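Histidine triad (HIT) protein (PDB 4EGU) binds GMP and zinc and, as a dimeric histidine triad family member, probably acts on nucleoside phosphate derivatives. Local coordinates at residues V68-I73 and T82-I87; D50-I55 and D61-I66. All coordinates share one frame; numbering follows the deposited sequence.

Interaction 1. Residues V68-I73 and T82-I87; sequences VVINKI and TGFRVI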
loop_
_atom_site.group_PDB
_atom_site.type_symbol
_atom_site.label_atom_id
_atom_site.label_comp_id
_atom_site.label_asym_id
_atom_site.label_seq_id
_atom_site.Cartn_x
_atom_site.Cartn_y
_atom_site.Cartn_z
ATOM N N VAL A 68 1.870 3.906 10.193
ATOM C CA VAL A 68 2.579 4.768 11.133
ATOM C C VAL A 68 4.074 4.395 11.147
ATOM O O VAL A 68 4.936 5.275 11.127
ATOM C CB VAL A 68 1.960 4.688 12.541
ATOM C CG1 VAL A 68 2.869 5.383 13.562
ATOM C CG2 VAL A 68 0.570 5.304 12.523
ATOM N N VAL A 69 4.367 3.095 11.179
ATOM C CA VAL A 69 5.750 2.623 11.160
ATOM C C VAL A 69 6.472 3.071 9.881
ATOM O O VAL A 69 7.606 3.542 9.958
ATOM C CB VAL A 69 5.794 1.105 11.370
ATOM C CG1 VAL A 69 7.190 0.546 11.106
ATOM C CG2 VAL A 69 5.305 0.764 12.777
ATOM N N ILE A 70 5.817 2.925 8.731
ATOM C CA ILE A 70 6.420 3.367 7.479
ATOM C C ILE A 70 6.806 4.845 7.576
ATOM O O ILE A 70 7.923 5.222 7.219
ATOM C CB ILE A 70 5.446 3.112 6.306
ATOM C CG1 ILE A 70 5.315 1.611 6.046
ATOM C CG2 ILE A 70 5.889 3.875 5.057
ATOM C CD1 ILE A 70 4.194 1.232 5.094
ATOM N N ASN A 71 5.880 5.679 8.029
ATOM C CA ASN A 71 6.155 7.106 8.107
ATOM C C ASN A 71 7.269 7.407 9.132
ATOM O O ASN A 71 8.085 8.302 8.903
ATOM C CB ASN A 71 4.910 7.911 8.430
ATOM C CG ASN A 71 4.066 8.194 7.214
ATOM O OD1 ASN A 71 4.365 7.768 6.090
ATOM N ND2 ASN A 71 3.004 8.951 7.431
ATOM N N LYS A 72 7.312 6.663 10.238
ATOM C CA LYS A 72 8.372 6.865 11.226
ATOM C C LYS A 72 9.736 6.554 10.627
ATOM O O LYS A 72 10.711 7.267 10.900
ATOM C CB LYS A 72 8.124 5.991 12.459
ATOM C CG LYS A 72 7.046 6.540 13.377
ATOM C CD LYS A 72 6.812 5.672 14.594
ATOM C CE LYS A 72 6.047 6.401 15.686
ATOM N NZ LYS A 72 6.790 7.566 16.187
ATOM N N ILE A 73 9.828 5.477 9.851
ATOM C CA ILE A 73 11.074 5.110 9.208
ATOM C C ILE A 73 11.455 6.179 8.184
ATOM O O ILE A 73 12.607 6.621 8.133
ATOM C CB ILE A 73 10.969 3.712 8.570
ATOM C CG1 ILE A 73 10.760 2.618 9.617
ATOM C CG2 ILE A 73 12.196 3.403 7.718
ATOM C CD1 ILE A 73 10.297 1.296 9.018
ATOM N N THR A 82 12.107 13.193 0.193
ATOM C CA THR A 82 12.436 12.834 -1.175
ATOM C C THR A 82 11.356 11.977 -1.835
ATOM O O THR A 82 11.183 12.069 -3.052
ATOM C CB THR A 82 13.824 12.153 -1.262
ATOM O OG1 THR A 82 13.874 11.079 -0.314
ATOM C CG2 THR A 82 14.916 13.132 -0.962
ATOM N N GLY A 83 10.655 11.157 -1.052
ATOM C CA GLY A 83 9.541 10.364 -1.545
ATOM C C GLY A 83 9.809 8.867 -1.425
ATOM O O GLY A 83 10.936 8.405 -1.236
ATOM N N PHE A 84 8.739 8.089 -1.575
ATOM C CA PHE A 84 8.838 6.648 -1.410
ATOM C C PHE A 84 7.580 5.999 -1.976
ATOM O O PHE A 84 6.597 6.680 -2.238
ATOM C CB PHE A 84 9.061 6.257 0.069
ATOM C CG PHE A 84 8.010 6.737 1.030
ATOM C CD1 PHE A 84 8.073 7.998 1.599
ATOM C CD2 PHE A 84 6.975 5.895 1.409
ATOM C CE1 PHE A 84 7.136 8.415 2.519
ATOM C CE2 PHE A 84 6.028 6.305 2.332
ATOM C CZ PHE A 84 6.107 7.567 2.889
ATOM N N ARG A 85 7.626 4.684 -2.134
ATOM C CA ARG A 85 6.480 3.918 -2.602
ATOM C C ARG A 85 6.222 2.781 -1.616
ATOM O O ARG A 85 7.157 2.174 -1.082
ATOM C CB ARG A 85 6.764 3.354 -4.007
ATOM C CG ARG A 85 5.573 2.680 -4.659
ATOM C CD ARG A 85 5.880 2.287 -6.091
ATOM N NE ARG A 85 6.132 3.468 -6.893
ATOM C CZ ARG A 85 6.864 3.498 -8.005
ATOM N NH1 ARG A 85 7.403 2.389 -8.484
ATOM N NH2 ARG A 85 7.091 4.646 -8.586
ATOM N N VAL A 86 4.934 2.527 -1.401
ATOM C CA VAL A 86 4.471 1.447 -0.526
ATOM C C VAL A 86 3.704 0.443 -1.399
ATOM O O VAL A 86 2.817 0.833 -2.147
ATOM C CB VAL A 86 3.563 2.003 0.561
ATOM C CG1 VAL A 86 2.982 0.891 1.432
ATOM C CG2 VAL A 86 4.290 3.043 1.403
ATOM N N ILE A 87 4.050 -0.835 -1.292
ATOM C CA ILE A 87 3.446 -1.880 -2.107
ATOM C C ILE A 87 3.027 -3.062 -1.228
ATOM O O ILE A 87 3.808 -3.561 -0.410
ATOM C CB ILE A 87 4.401 -2.383 -3.205
ATOM C CG1 ILE A 87 4.977 -1.225 -4.027
ATOM C CG2 ILE A 87 3.651 -3.378 -4.107
ATOM C CD1 ILE A 87 6.378 -0.863 -3.619
#
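Ile70 meets both Phe84 and Val86, dividing its two branches between them. Its CG2, set anti to the backbone N, slants in toward the Phe84 ring and comes to 3.7 Å from Phe84 CE2. The other branch, CG1 with its extended end, carries Ile70 CD1 to 3.9 Å from Val86 CG1. The two aliphatic side chains reach toward each other tip to tip, and Val86 CG2 lies 4.1 Å from Ile70 CG2. Val86 CG2 also lies in the plane of the Phe84 ring at its edge, so Ile70, Val86 and Phe84 form one apolar cluster.

One residue further on, Asn71 supplies a polar neighbour to the same ring. Phe84 CG stands between its own backbone N and carbonyl carbon (chi1 58°), which carries the ring up to the helix. There Asn71 OD1 lies 3.6 Å from Phe84 CZ, at the ring edge and near its plane. The amide and ring planes are nearly perpendicular, 83° apart, and the oxygen faces the slightly positive rim of the ring. The other end of this amide, ND2, donates a hydrogen bond to Leu52 O of the second subunit.

The 68-73 part of helix 61-77 and residues 84-87 of strand 84-90 run roughly antiparallel, at 156°, with axes 11.1 Å apart at their closest. The helix lies against the sheet, with Ile70 also touching Ile105 of strand 103-107 and Val43 of strand 39-45. Strand 84-90, last in the sheet of its own chain, pairs antiparallel with a strand of the second subunit, so the sheet continues across the dimer.

Interaction 2. Residues D50-I55 and D61-I66; sequences DSLIDI and DIVSHI
Ser51 OG is engaged twice: it donates to Asp54 OD2 over 2.8 Å, meeting that oxygen from above the carboxylate plane, and it accepts a weak bond from Ile53 N. The Ser51 and Asp54 side chains thus bridge the short 3-10 turn, which Ile55 N closes with a bond of 3.2 Å to Leu52 O. From this turn the Leu52 side chain extends toward helix 61-77, where Leu52 CD1 makes a loose contact with Val63 CG2 at 4.4 Å.

Packing against the helix falls mainly to Ile55. Its extended branch ends in CD1, which sits 4.0 Å from Val63 CG2 and 4.2 Å from Ile62 CG2, so one methyl spans two successive helix residues. The Ile55 side chain crosses that of Val63 obliquely and that of Ile62 at about a right angle. In Ile62 the longer branch is turned away from the loop, with CG1 anti to the backbone N (chi1 -172°), and the short branch CG2 makes the contact.

Just before the turn, Asp50 OD1 is hydrogen-bonded to NE2 of His48, a zinc ligand, so the start of the loop belongs to the second shell of the metal site. The loop links strand 39-45 to helix 61-77 and rests on strand 84-90 through Leu52 on Asn88. Leu52 and Val63 both touch Tyr103 of strand 103-107 and His67 of the second subunit, while Ile62 packs on Val27 of strand 27-31 and Ser64 meets Ser64 of the second subunit.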
loop_
_atom_site.group_PDB
_atom_site.type_symbol
_atom_site.label_atom_id
_atom_site.label_comp_id
_atom_site.label_asym_id
_atom_site.label_seq_id
_atom_site.Cartn_x
_atom_site.Cartn_y
_atom_site.Cartn_z
ATOM N N ASP A 50 -2.082 -14.683 6.143
ATOM C CA ASP A 50 -1.557 -15.167 4.885
ATOM C C ASP A 50 -1.417 -14.036 3.845
ATOM O O ASP A 50 -0.535 -14.080 3.003
ATOM C CB ASP A 50 -2.464 -16.250 4.272
ATOM C CG ASP A 50 -2.505 -17.555 5.050
ATOM O OD1 ASP A 50 -1.635 -17.822 5.886
ATOM O OD2 ASP A 50 -3.436 -18.350 4.779
ATOM N N SER A 51 -2.322 -13.059 3.890
ATOM C CA SER A 51 -2.403 -11.986 2.894
ATOM C C SER A 51 -3.409 -10.956 3.375
ATOM O O SER A 51 -4.129 -11.176 4.344
ATOM C CB SER A 51 -2.867 -12.514 1.534
ATOM O OG SER A 51 -4.254 -12.779 1.530
ATOM N N LEU A 52 -3.495 -9.845 2.647
ATOM C CA LEU A 52 -4.426 -8.782 2.972
ATOM C C LEU A 52 -5.880 -9.260 3.058
ATOM O O LEU A 52 -6.639 -8.821 3.921
ATOM C CB LEU A 52 -4.273 -7.656 1.935
ATOM C CG LEU A 52 -5.223 -6.489 2.061
ATOM C CD1 LEU A 52 -5.105 -5.792 3.385
ATOM C CD2 LEU A 52 -4.954 -5.522 0.919
ATOM N N ILE A 53 -6.287 -10.149 2.156
ATOM C CA ILE A 53 -7.682 -10.604 2.174
ATOM C C ILE A 53 -8.006 -11.504 3.350
ATOM O O ILE A 53 -9.188 -11.770 3.596
ATOM C CB ILE A 53 -8.131 -11.266 0.861
ATOM C CG1 ILE A 53 -7.381 -12.564 0.573
ATOM C CG2 ILE A 53 -8.012 -10.306 -0.255
ATOM C CD1 ILE A 53 -7.964 -13.308 -0.639
ATOM N N ASP A 54 -6.996 -11.971 4.068
ATOM C CA ASP A 54 -7.192 -12.818 5.227
ATOM C C ASP A 54 -7.269 -12.022 6.531
ATOM O O ASP A 54 -7.459 -12.605 7.585
ATOM C CB ASP A 54 -6.112 -13.878 5.234
ATOM C CG ASP A 54 -6.217 -14.777 4.000
ATOM O OD1 ASP A 54 -7.249 -15.460 3.855
ATOM O OD2 ASP A 54 -5.283 -14.786 3.162
ATOM N N ILE A 55 -7.176 -10.699 6.447
ATOM C CA ILE A 55 -7.333 -9.877 7.643
ATOM C C ILE A 55 -8.824 -9.544 7.800
ATOM O O ILE A 55 -9.391 -8.905 6.925
ATOM C CB ILE A 55 -6.544 -8.563 7.550
ATOM C CG1 ILE A 55 -5.065 -8.773 7.246
ATOM C CG2 ILE A 55 -6.695 -7.804 8.865
ATOM C CD1 ILE A 55 -4.393 -7.468 6.976
ATOM N N ASP A 61 -6.813 -2.536 11.694
ATOM C CA ASP A 61 -5.945 -1.580 12.342
ATOM C C ASP A 61 -4.470 -1.984 12.279
ATOM O O ASP A 61 -3.608 -1.120 12.404
ATOM C CB ASP A 61 -6.376 -1.295 13.790
ATOM C CG ASP A 61 -6.532 -2.554 14.649
ATOM O OD1 ASP A 61 -6.273 -3.688 14.191
ATOM O OD2 ASP A 61 -6.931 -2.391 15.821
ATOM N N ILE A 62 -4.153 -3.264 12.059
ATOM C CA ILE A 62 -2.745 -3.613 11.892
ATOM C C ILE A 62 -2.163 -2.873 10.690
ATOM O O ILE A 62 -0.982 -2.508 10.688
ATOM C CB ILE A 62 -2.539 -5.142 11.810
ATOM C CG1 ILE A 62 -1.049 -5.495 11.843
ATOM C CG2 ILE A 62 -3.186 -5.735 10.581
ATOM C CD1 ILE A 62 -0.292 -5.022 13.074
ATOM N N VAL A 63 -2.975 -2.645 9.658
ATOM C CA VAL A 63 -2.505 -1.915 8.477
ATOM C C VAL A 63 -2.243 -0.435 8.817
ATOM O O VAL A 63 -1.264 0.144 8.333
ATOM C CB VAL A 63 -3.474 -2.097 7.293
ATOM C CG1 VAL A 63 -3.042 -1.259 6.101
ATOM C CG2 VAL A 63 -3.543 -3.570 6.906
ATOM N N SER A 64 -3.077 0.189 9.638
ATOM C CA SER A 64 -2.807 1.555 10.050
ATOM C C SER A 64 -1.509 1.618 10.875
ATOM O O SER A 64 -0.700 2.521 10.667
ATOM C CB SER A 64 -3.987 2.189 10.753
ATOM O OG SER A 64 -4.332 1.485 11.872
ATOM N N HIS A 65 -1.306 0.648 11.767
ATOM C CA HIS A 65 -0.086 0.663 12.542
ATOM C C HIS A 65 1.144 0.485 11.635
ATOM O O HIS A 65 2.148 1.186 11.824
ATOM C CB HIS A 65 -0.104 -0.366 13.657
ATOM C CG HIS A 65 1.059 -0.207 14.579
ATOM N ND1 HIS A 65 1.332 0.961 15.266
ATOM C CD2 HIS A 65 2.067 -1.055 14.870
ATOM C CE1 HIS A 65 2.436 0.800 15.976
ATOM N NE2 HIS A 65 2.895 -0.422 15.761
ATOM N N ILE A 66 1.055 -0.412 10.661
ATOM C CA ILE A 66 2.124 -0.560 9.700
ATOM C C ILE A 66 2.438 0.764 9.008
ATOM O O ILE A 66 3.601 1.079 8.775
ATOM C CB ILE A 66 1.773 -1.680 8.710
ATOM C CG1 ILE A 66 1.956 -3.050 9.393
ATOM C CG2 ILE A 66 2.559 -1.575 7.414
ATOM C CD1 ILE A 66 1.402 -4.226 8.580
#

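Interactions 1 and 2 use successive parts of helix 61-77, with centres 16 Å apart: residues 61-66 hold the loop that follows strand 39-45, whereas residues 68-73 of the helix lie against strand 84-90. Both stand back from the bound guanosine monophosphate, with the side chains of Val86 and Leu52 each about 11 Å from it; a potassium ion is nearer, about 6 Å from the Leu52 side chain. Val86 is about 7 Å, side chain to side chain, from the GMP-binding His104, and Ile62 about 9 Å from the zinc ligand His100. Tyr103, within the predicted histidine triad motif, touches side chains of both contacts. The dimer connects them again, because Asn71 of one subunit is bonded to Leu52 of the other.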